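Local coordinates for protein geranyltranstransferase (Staphylococcus aureus, PDB 1RTR) that catalyses the condensation of geranyl diphosphate with isopentenyl diphosphate to give farnesyl diphosphate, a chain-lengthening step of isoprenoid biosynthesis, at residues A[7-12]-A[49-54]; A[55-60]-A[191-196]; A[263-268]-A[283-288]. All coordinates share one frame; numbering follows the deposited sequence.

Contact 1: residues A[7-12]-A[49-54]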
loop_
_atom_site.group_PDB
_atom_site.type_symbol
_atom_site.label_atom_id
_atom_site.label_comp_id
_atom_site.label_asym_id
_atom_site.label_seq_id
_atom_site.Cartn_x
_atom_site.Cartn_y
_atom_site.Cartn_z
ATOM N N ASN A 7 9.092 6.743 27.362
ATOM C CA ASN A 7 8.220 7.903 27.168
ATOM C C ASN A 7 8.851 9.022 26.335
ATOM O O ASN A 7 8.136 9.812 25.717
ATOM C CB ASN A 7 7.733 8.456 28.503
ATOM C CG ASN A 7 8.857 8.662 29.474
ATOM O OD1 ASN A 7 9.207 7.754 30.223
ATOM N ND2 ASN A 7 9.453 9.852 29.455
ATOM N N LYS A 8 10.182 9.089 26.314
ATOM C CA LYS A 8 10.866 10.082 25.491
ATOM C C LYS A 8 10.921 9.694 24.011
ATOM O O LYS A 8 10.965 10.576 23.143
ATOM C CB LYS A 8 12.261 10.401 26.035
ATOM C CG LYS A 8 12.272 11.559 27.036
ATOM C CD LYS A 8 12.429 12.903 26.337
ATOM C CE LYS A 8 13.344 13.835 27.131
ATOM N NZ LYS A 8 12.572 14.637 28.123
ATOM N N LEU A 9 10.918 8.390 23.724
ATOM C CA LEU A 9 10.782 7.912 22.350
ATOM C C LEU A 9 9.347 8.088 21.836
ATOM O O LEU A 9 9.141 8.610 20.741
ATOM C CB LEU A 9 11.226 6.460 22.225
ATOM C CG LEU A 9 12.699 6.237 21.896
ATOM C CD1 LEU A 9 13.044 4.800 22.160
ATOM C CD2 LEU A 9 13.014 6.592 20.463
ATOM N N ILE A 10 8.371 7.663 22.638
ATOM C CA ILE A 10 6.953 7.882 22.350
ATOM C C ILE A 10 6.685 9.341 21.980
ATOM O O ILE A 10 5.948 9.617 21.033
ATOM C CB ILE A 10 6.074 7.460 23.560
ATOM C CG1 ILE A 10 6.169 5.950 23.801
ATOM C CG2 ILE A 10 4.617 7.881 23.359
ATOM C CD1 ILE A 10 5.295 5.425 24.948
ATOM N N ASP A 11 7.292 10.260 22.730
ATOM C CA ASP A 11 7.138 11.698 22.509
ATOM C C ASP A 11 7.685 12.113 21.159
ATOM O O ASP A 11 7.021 12.836 20.415
ATOM C CB ASP A 11 7.850 12.494 23.604
ATOM C CG ASP A 11 7.057 12.552 24.894
ATOM O OD1 ASP A 11 7.656 12.927 25.927
ATOM O OD2 ASP A 11 5.842 12.233 24.972
ATOM N N GLU A 12 8.893 11.652 20.849
ATOM C CA GLU A 12 9.522 11.961 19.575
ATOM C C GLU A 12 8.708 11.418 18.403
ATOM O O GLU A 12 8.511 12.121 17.408
ATOM C CB GLU A 12 10.953 11.443 19.526
ATOM C CG GLU A 12 11.757 12.080 18.411
ATOM C CD GLU A 12 13.179 11.585 18.358
ATOM O OE1 GLU A 12 13.603 10.851 19.281
ATOM O OE2 GLU A 12 13.879 11.942 17.391
ATOM N N LEU A 49 9.619 -0.322 19.321
ATOM C CA LEU A 49 10.335 -1.583 19.145
ATOM C C LEU A 49 11.439 -1.447 18.120
ATOM O O LEU A 49 12.572 -1.835 18.393
ATOM C CB LEU A 49 9.379 -2.707 18.739
ATOM C CG LEU A 49 9.940 -4.132 18.692
ATOM C CD1 LEU A 49 10.680 -4.487 19.986
ATOM C CD2 LEU A 49 8.819 -5.122 18.441
ATOM N N LEU A 50 11.118 -0.886 16.953
ATOM C CA LEU A 50 12.095 -0.760 15.865
ATOM C C LEU A 50 13.268 0.134 16.289
ATOM O O LEU A 50 14.442 -0.239 16.144
ATOM C CB LEU A 50 11.403 -0.275 14.581
ATOM C CG LEU A 50 12.008 0.379 13.320
ATOM C CD1 LEU A 50 13.473 0.133 13.046
ATOM C CD2 LEU A 50 11.189 -0.017 12.105
ATOM N N LEU A 51 12.932 1.301 16.831
ATOM C CA LEU A 51 13.912 2.228 17.393
ATOM C C LEU A 51 14.811 1.567 18.447
ATOM O O LEU A 51 16.046 1.607 18.327
ATOM C CB LEU A 51 13.187 3.454 17.968
ATOM C CG LEU A 51 12.901 4.679 17.067
ATOM C CD1 LEU A 51 13.205 4.487 15.556
ATOM C CD2 LEU A 51 11.485 5.192 17.287
ATOM N N LEU A 52 14.209 0.933 19.457
ATOM C CA LEU A 52 14.993 0.273 20.520
ATOM C C LEU A 52 15.859 -0.883 20.012
ATOM O O LEU A 52 16.994 -1.058 20.481
ATOM C CB LEU A 52 14.103 -0.161 21.694
ATOM C CG LEU A 52 13.508 1.007 22.514
ATOM C CD1 LEU A 52 12.378 0.575 23.406
ATOM C CD2 LEU A 52 14.570 1.726 23.327
ATOM N N THR A 53 15.358 -1.654 19.046
ATOM C CA THR A 53 16.160 -2.718 18.432
ATOM C C THR A 53 17.456 -2.195 17.787
ATOM O O THR A 53 18.522 -2.813 17.928
ATOM C CB THR A 53 15.320 -3.527 17.394
ATOM O OG1 THR A 53 14.170 -4.093 18.030
ATOM C CG2 THR A 53 16.088 -4.735 16.887
ATOM N N LEU A 54 17.364 -1.081 17.066
ATOM C CA LEU A 54 18.561 -0.442 16.497
ATOM C C LEU A 54 19.564 -0.026 17.583
ATOM O O LEU A 54 20.779 -0.196 17.422
ATOM C CB LEU A 54 18.183 0.796 15.686
ATOM C CG LEU A 54 17.641 0.616 14.276
ATOM C CD1 LEU A 54 17.159 1.961 13.752
ATOM C CD2 LEU A 54 18.695 -0.025 13.340
#
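In the all-helical terpenoid synthase fold, helix 6-18 lies against helix 45-56, and their meeting shows how a single forked side chain can join two helices. Leu9 spreads its two methyl groups over successive residues of the other helix. Its CD1 branch comes within 3.6 Å of Leu52 CD2, while its CD2 branch is 3.8 Å from Leu51 CD2 and also lies close to CG of the same residue. Leu52 does not point straight at its partner from the backbone; with CG set anti to the carbonyl carbon (chi1 -68°), its CD2 end swings closer to Leu9. All three leucines are buried, and the interaction is wholly apolar, burying 135 Å² with both sides summed.

Within 49-54, Thr53 disposes of its hydroxyl locally: OG1 donates to Leu49 O at 2.8 Å from above the carbonyl plane, while Thr53 N reaches the same oxygen from the opposite face. Tyr61 touches both Leu9 and Leu51, and its OH is hydrogen-bonded to Glu12 OE1. Around this pair, helix 45-56 also touches helix 65-83 at Leu50 and Leu51, helix 179-193 at Leu49, Leu50 and Thr53, and helix 279-289 at Leu49, Leu52 and Thr53.

Contact 2: residues A[55-60]-A[191-196]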
loop_
_atom_site.group_PDB
_atom_site.type_symbol
_atom_site.label_atom_id
_atom_site.label_comp_id
_atom_site.label_asym_id
_atom_site.label_seq_id
_atom_site.Cartn_x
_atom_site.Cartn_y
_atom_site.Cartn_z
ATOM N N ASP A 55 19.046 0.524 18.682
ATOM C CA ASP A 55 19.895 0.943 19.789
ATOM C C ASP A 55 20.633 -0.234 20.441
ATOM O O ASP A 55 21.820 -0.122 20.741
ATOM C CB ASP A 55 19.097 1.732 20.831
ATOM C CG ASP A 55 20.000 2.429 21.829
ATOM O OD1 ASP A 55 20.011 2.035 23.018
ATOM O OD2 ASP A 55 20.761 3.366 21.501
ATOM N N SER A 56 19.930 -1.356 20.635
ATOM C CA SER A 56 20.539 -2.591 21.131
ATOM C C SER A 56 21.626 -3.071 20.211
ATOM O O SER A 56 22.561 -3.753 20.642
ATOM C CB SER A 56 19.510 -3.715 21.236
ATOM O OG SER A 56 18.325 -3.278 21.860
ATOM N N LEU A 57 21.486 -2.762 18.931
ATOM C CA LEU A 57 22.441 -3.231 17.941
ATOM C C LEU A 57 23.552 -2.206 17.657
ATOM O O LEU A 57 24.222 -2.279 16.620
ATOM C CB LEU A 57 21.702 -3.632 16.666
ATOM C CG LEU A 57 21.234 -5.076 16.385
ATOM C CD1 LEU A 57 21.183 -6.015 17.609
ATOM C CD2 LEU A 57 19.883 -5.025 15.656
ATOM N N ASN A 58 23.745 -1.256 18.580
ATOM C CA ASN A 58 24.854 -0.296 18.508
ATOM C C ASN A 58 24.755 0.679 17.326
ATOM O O ASN A 58 25.765 1.180 16.828
ATOM C CB ASN A 58 26.211 -1.025 18.474
ATOM C CG ASN A 58 26.444 -1.902 19.696
ATOM O OD1 ASN A 58 25.910 -1.648 20.780
ATOM N ND2 ASN A 58 27.245 -2.948 19.519
ATOM N N THR A 59 23.534 0.947 16.884
ATOM C CA THR A 59 23.328 1.712 15.673
ATOM C C THR A 59 22.540 2.954 16.015
ATOM O O THR A 59 21.696 2.932 16.916
ATOM C CB THR A 59 22.599 0.836 14.648
ATOM O OG1 THR A 59 23.462 -0.245 14.274
ATOM C CG2 THR A 59 22.390 1.568 13.330
ATOM N N GLU A 60 22.832 4.048 15.315
ATOM C CA GLU A 60 22.101 5.294 15.529
ATOM C C GLU A 60 20.607 5.088 15.275
ATOM O O GLU A 60 20.187 4.878 14.139
ATOM C CB GLU A 60 22.669 6.422 14.653
ATOM C CG GLU A 60 21.946 7.756 14.794
ATOM C CD GLU A 60 21.683 8.132 16.243
ATOM O OE1 GLU A 60 20.568 8.657 16.543
ATOM O OE2 GLU A 60 22.594 7.900 17.082
ATOM N N ASP A 191 18.358 -5.250 9.705
ATOM C CA ASP A 191 18.795 -4.956 8.332
ATOM C C ASP A 191 19.496 -3.597 8.196
ATOM O O ASP A 191 20.507 -3.473 7.490
ATOM C CB ASP A 191 17.614 -5.065 7.359
ATOM C CG ASP A 191 17.384 -6.490 6.877
ATOM O OD1 ASP A 191 18.266 -7.348 7.110
ATOM O OD2 ASP A 191 16.353 -6.858 6.264
ATOM N N ILE A 192 18.962 -2.577 8.869
ATOM C CA ILE A 192 19.619 -1.280 8.888
ATOM C C ILE A 192 20.969 -1.397 9.603
ATOM O O ILE A 192 21.969 -0.829 9.141
ATOM C CB ILE A 192 18.723 -0.234 9.541
ATOM C CG1 ILE A 192 17.522 0.061 8.641
ATOM C CG2 ILE A 192 19.526 1.037 9.862
ATOM C CD1 ILE A 192 16.274 0.465 9.393
ATOM N N ALA A 193 21.007 -2.159 10.700
ATOM C CA ALA A 193 22.242 -2.361 11.466
ATOM C C ALA A 193 23.255 -3.232 10.733
ATOM O O ALA A 193 24.442 -3.221 11.050
ATOM C CB ALA A 193 21.935 -2.945 12.827
ATOM N N ASN A 194 22.791 -4.001 9.752
ATOM C CA ASN A 194 23.682 -4.892 9.011
ATOM C C ASN A 194 24.354 -5.940 9.904
ATOM O O ASN A 194 25.522 -6.273 9.721
ATOM C CB ASN A 194 24.728 -4.075 8.240
ATOM C CG ASN A 194 25.527 -4.913 7.276
ATOM O OD1 ASN A 194 26.734 -4.713 7.124
ATOM N ND2 ASN A 194 24.869 -5.875 6.631
ATOM N N VAL A 195 23.604 -6.460 10.868
ATOM C CA VAL A 195 24.113 -7.510 11.748
ATOM C C VAL A 195 24.220 -8.872 11.046
ATOM O O VAL A 195 23.659 -9.084 9.958
ATOM C CB VAL A 195 23.307 -7.620 13.057
ATOM C CG1 VAL A 195 23.549 -6.389 13.921
ATOM C CG2 VAL A 195 21.813 -7.816 12.795
ATOM N N ASP A 196 24.975 -9.779 11.662
ATOM C CA ASP A 196 25.285 -11.064 11.042
ATOM C C ASP A 196 24.093 -12.038 11.071
ATOM O O ASP A 196 23.186 -11.914 11.907
ATOM C CB ASP A 196 26.568 -11.667 11.650
ATOM C CG ASP A 196 26.346 -12.288 13.025
ATOM O OD1 ASP A 196 25.653 -11.681 13.879
ATOM O OD2 ASP A 196 26.844 -13.400 13.342
#
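Ala193 presents its single methyl group to two residues that follow the end of helix 45-56. Thr59 OG1 comes to 3.4 Å from Ala193 CB, a van der Waals approach of a hydroxyl oxygen to a methyl, and Leu57 CB touches the same methyl at 3.9 Å. Further along, Leu57 CG meets Val195 CG1 at 3.6 Å, the two side chains crossing at about a right angle. Val195 offers this branch because CG1 stands anti to its carbonyl carbon (chi1 -69°). The backbones of the two segments are nearest at Thr59 and Ala193, whose CA atoms are 6.0 Å apart.

Both local bonds and a distant loop position these groups. Thr59 OG1 donates to Leu57 O at 3.2 Å, from above the carbonyl plane and with a C=O...O angle of 117°, which ties the hydroxyl to the turn while it rests against Ala193. Phe276 packs on both Leu57 and Val195, and Asn58 ND2 is hydrogen-bonded to Gln275 O in the same loop. In 191-196, Asp191 forms a salt bridge with Arg140, and Asp196 is the N-cap of helix 197-227, its side chain capping a backbone N; its OD1 is hydrogen-bonded to Thr199 OG1.

Each segment leaves its helix by the same device. Asn58 and Asn194, both with positive phi, are the C-prime residues of Schellman motifs, in which Thr59 N bonds to Leu54 O and Val195 N to Ala190 O. Two helix C-termini, each closed by a Schellman motif, thus pack through the residues around their ends within the all-helical prenyl synthase fold.

Contact 3: residues A[263-268]-A[283-288]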
loop_
_atom_site.group_PDB
_atom_site.type_symbol
_atom_site.label_atom_id
_atom_site.label_comp_id
_atom_site.label_asym_id
_atom_site.label_seq_id
_atom_site.Cartn_x
_atom_site.Cartn_y
_atom_site.Cartn_z
ATOM N N ASP A 263 9.454 -17.195 28.079
ATOM C CA ASP A 263 10.699 -17.910 28.311
ATOM C C ASP A 263 11.509 -18.078 27.049
ATOM O O ASP A 263 12.729 -17.993 27.083
ATOM C CB ASP A 263 10.433 -19.276 28.957
ATOM C CG ASP A 263 10.040 -19.166 30.415
ATOM O OD1 ASP A 263 9.655 -20.196 31.009
ATOM O OD2 ASP A 263 10.073 -18.086 31.055
ATOM N N ALA A 264 10.833 -18.331 25.935
ATOM C CA ALA A 264 11.517 -18.535 24.653
ATOM C C ALA A 264 12.080 -17.217 24.112
ATOM O O ALA A 264 13.145 -17.205 23.501
ATOM C CB ALA A 264 10.587 -19.206 23.638
ATOM N N ALA A 265 11.364 -16.120 24.364
ATOM C CA ALA A 265 11.837 -14.775 24.040
ATOM C C ALA A 265 13.113 -14.473 24.817
ATOM O O ALA A 265 14.171 -14.257 24.206
ATOM C CB ALA A 265 10.770 -13.735 24.345
ATOM N N VAL A 266 12.997 -14.485 26.154
ATOM C CA VAL A 266 14.118 -14.281 27.088
ATOM C C VAL A 266 15.290 -15.212 26.771
ATOM O O VAL A 266 16.444 -14.792 26.800
ATOM C CB VAL A 266 13.665 -14.450 28.572
ATOM C CG1 VAL A 266 14.849 -14.427 29.548
ATOM C CG2 VAL A 266 12.677 -13.378 28.955
ATOM N N ASP A 267 14.988 -16.465 26.450
ATOM C CA ASP A 267 16.007 -17.429 26.052
ATOM C C ASP A 267 16.772 -16.865 24.875
ATOM O O ASP A 267 17.984 -16.757 24.924
ATOM C CB ASP A 267 15.366 -18.772 25.681
ATOM C CG ASP A 267 16.343 -19.933 25.739
ATOM O OD1 ASP A 267 15.975 -21.055 25.325
ATOM O OD2 ASP A 267 17.497 -19.823 26.191
ATOM N N GLU A 268 16.042 -16.460 23.837
ATOM C CA GLU A 268 16.630 -16.019 22.562
ATOM C C GLU A 268 17.579 -14.819 22.681
ATOM O O GLU A 268 18.628 -14.776 22.035
ATOM C CB GLU A 268 15.528 -15.750 21.529
ATOM C CG GLU A 268 15.027 -17.003 20.822
ATOM C CD GLU A 268 16.116 -17.744 20.054
ATOM O OE1 GLU A 268 15.856 -18.886 19.583
ATOM O OE2 GLU A 268 17.234 -17.183 19.916
ATOM N N GLU A 283 13.515 -5.660 28.404
ATOM C CA GLU A 283 12.545 -4.807 29.089
ATOM C C GLU A 283 11.170 -4.827 28.415
ATOM O O GLU A 283 10.149 -4.761 29.099
ATOM C CB GLU A 283 13.065 -3.375 29.189
ATOM C CG GLU A 283 13.022 -2.765 30.585
ATOM C CD GLU A 283 14.085 -1.691 30.771
ATOM O OE1 GLU A 283 14.942 -1.836 31.683
ATOM O OE2 GLU A 283 14.069 -0.702 29.992
ATOM N N ILE A 284 11.148 -4.912 27.082
ATOM C CA ILE A 284 9.887 -4.987 26.337
ATOM C C ILE A 284 9.178 -6.322 26.581
ATOM O O ILE A 284 7.956 -6.350 26.739
ATOM C CB ILE A 284 10.096 -4.697 24.819
ATOM C CG1 ILE A 284 10.061 -3.195 24.560
ATOM C CG2 ILE A 284 9.029 -5.379 23.939
ATOM C CD1 ILE A 284 11.162 -2.739 23.649
ATOM N N VAL A 285 9.950 -7.409 26.628
ATOM C CA VAL A 285 9.427 -8.723 27.008
ATOM C C VAL A 285 8.667 -8.639 28.327
ATOM O O VAL A 285 7.558 -9.166 28.440
ATOM C CB VAL A 285 10.536 -9.785 27.168
ATOM C CG1 VAL A 285 9.943 -11.113 27.647
ATOM C CG2 VAL A 285 11.291 -9.983 25.873
ATOM N N ASP A 286 9.259 -7.963 29.311
ATOM C CA ASP A 286 8.638 -7.861 30.629
ATOM C C ASP A 286 7.393 -6.977 30.651
ATOM O O ASP A 286 6.485 -7.202 31.449
ATOM C CB ASP A 286 9.659 -7.469 31.713
ATOM C CG ASP A 286 10.455 -8.681 32.240
ATOM O OD1 ASP A 286 11.598 -8.474 32.697
ATOM O OD2 ASP A 286 10.034 -9.871 32.239
ATOM N N LEU A 287 7.339 -5.993 29.760
ATOM C CA LEU A 287 6.148 -5.150 29.625
ATOM C C LEU A 287 4.989 -5.934 29.004
ATOM O O LEU A 287 3.839 -5.788 29.418
ATOM C CB LEU A 287 6.454 -3.874 28.825
ATOM C CG LEU A 287 6.081 -2.579 29.566
ATOM C CD1 LEU A 287 7.295 -1.668 29.831
ATOM C CD2 LEU A 287 4.970 -1.823 28.841
ATOM N N PHE A 288 5.310 -6.774 28.023
ATOM C CA PHE A 288 4.340 -7.675 27.402
ATOM C C PHE A 288 3.887 -8.742 28.406
ATOM O O PHE A 288 2.743 -9.200 28.361
ATOM C CB PHE A 288 4.961 -8.369 26.179
ATOM C CG PHE A 288 4.893 -7.571 24.897
ATOM C CD1 PHE A 288 4.687 -8.221 23.679
ATOM C CD2 PHE A 288 5.056 -6.182 24.893
ATOM C CE1 PHE A 288 4.631 -7.503 22.479
ATOM C CE2 PHE A 288 5.003 -5.458 23.703
ATOM C CZ PHE A 288 4.791 -6.121 22.492
#
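Beside the meeting of Val285 with Ala265 and Val266, Tyr206 packs on Val285. The ring of Phe288 makes a T-shaped (edge-to-face) stack with Phe214, and its side chain also touches Leu210. The carboxylate of Asp286 forms a salt bridge with Arg262 through OD2, adding an ionic link between the two helices just beside the apolar patch.

These pieces belong to the C-terminal end of the all-helical fold, where helix 245-270 and the last helix, 279-289, are joined by a short loop and pack against each other. The interface between 263-268 and 283-288 is slender, 108 Å² in all, and it rests on one valine used at both branches. Val285 CG1 reaches Val266 CG2 at 3.8 Å, and Val285 CG2 lies 4.1 Å from Ala265 CB. With chi1 of 177°, Val285 holds CG1 anti to its backbone N and CG2 anti to its carbonyl carbon, which divides the two methyls between the two neighbours. The side chains of Val266 and Val285 cross at about a right angle. Where Ala265 stands, the helices come near, its CA lying 7.2 Å from Val285 CA. Helix 197-227 borders both segments, with His209 on Ala264 and His202 on Glu268.

How the contacts relate
Contacts 1, 2 and 3 follow one another along the chain, each closing before the next opens. Helix 45-56 is the common element of the first two: contact 1 uses its body and contact 2 the residues just past its C-terminal end, with centres about 14 Å apart. Leu54, in segment 49-54, reaches contact 2, its CD2 lying 3.7 Å from Ile192 CG2. Contact 3 has its centre about 17 Å from that of contact 1, yet Ile284 CD1 packs on Leu52 CD1 at 3.5 Å. Contacts 2 and 3 do not touch, their nearest atoms being about 7 Å apart. Helix 45-56 thus links N-terminal helix 6-18, helix 179-193 and C-terminal helix 279-289 in one bundle.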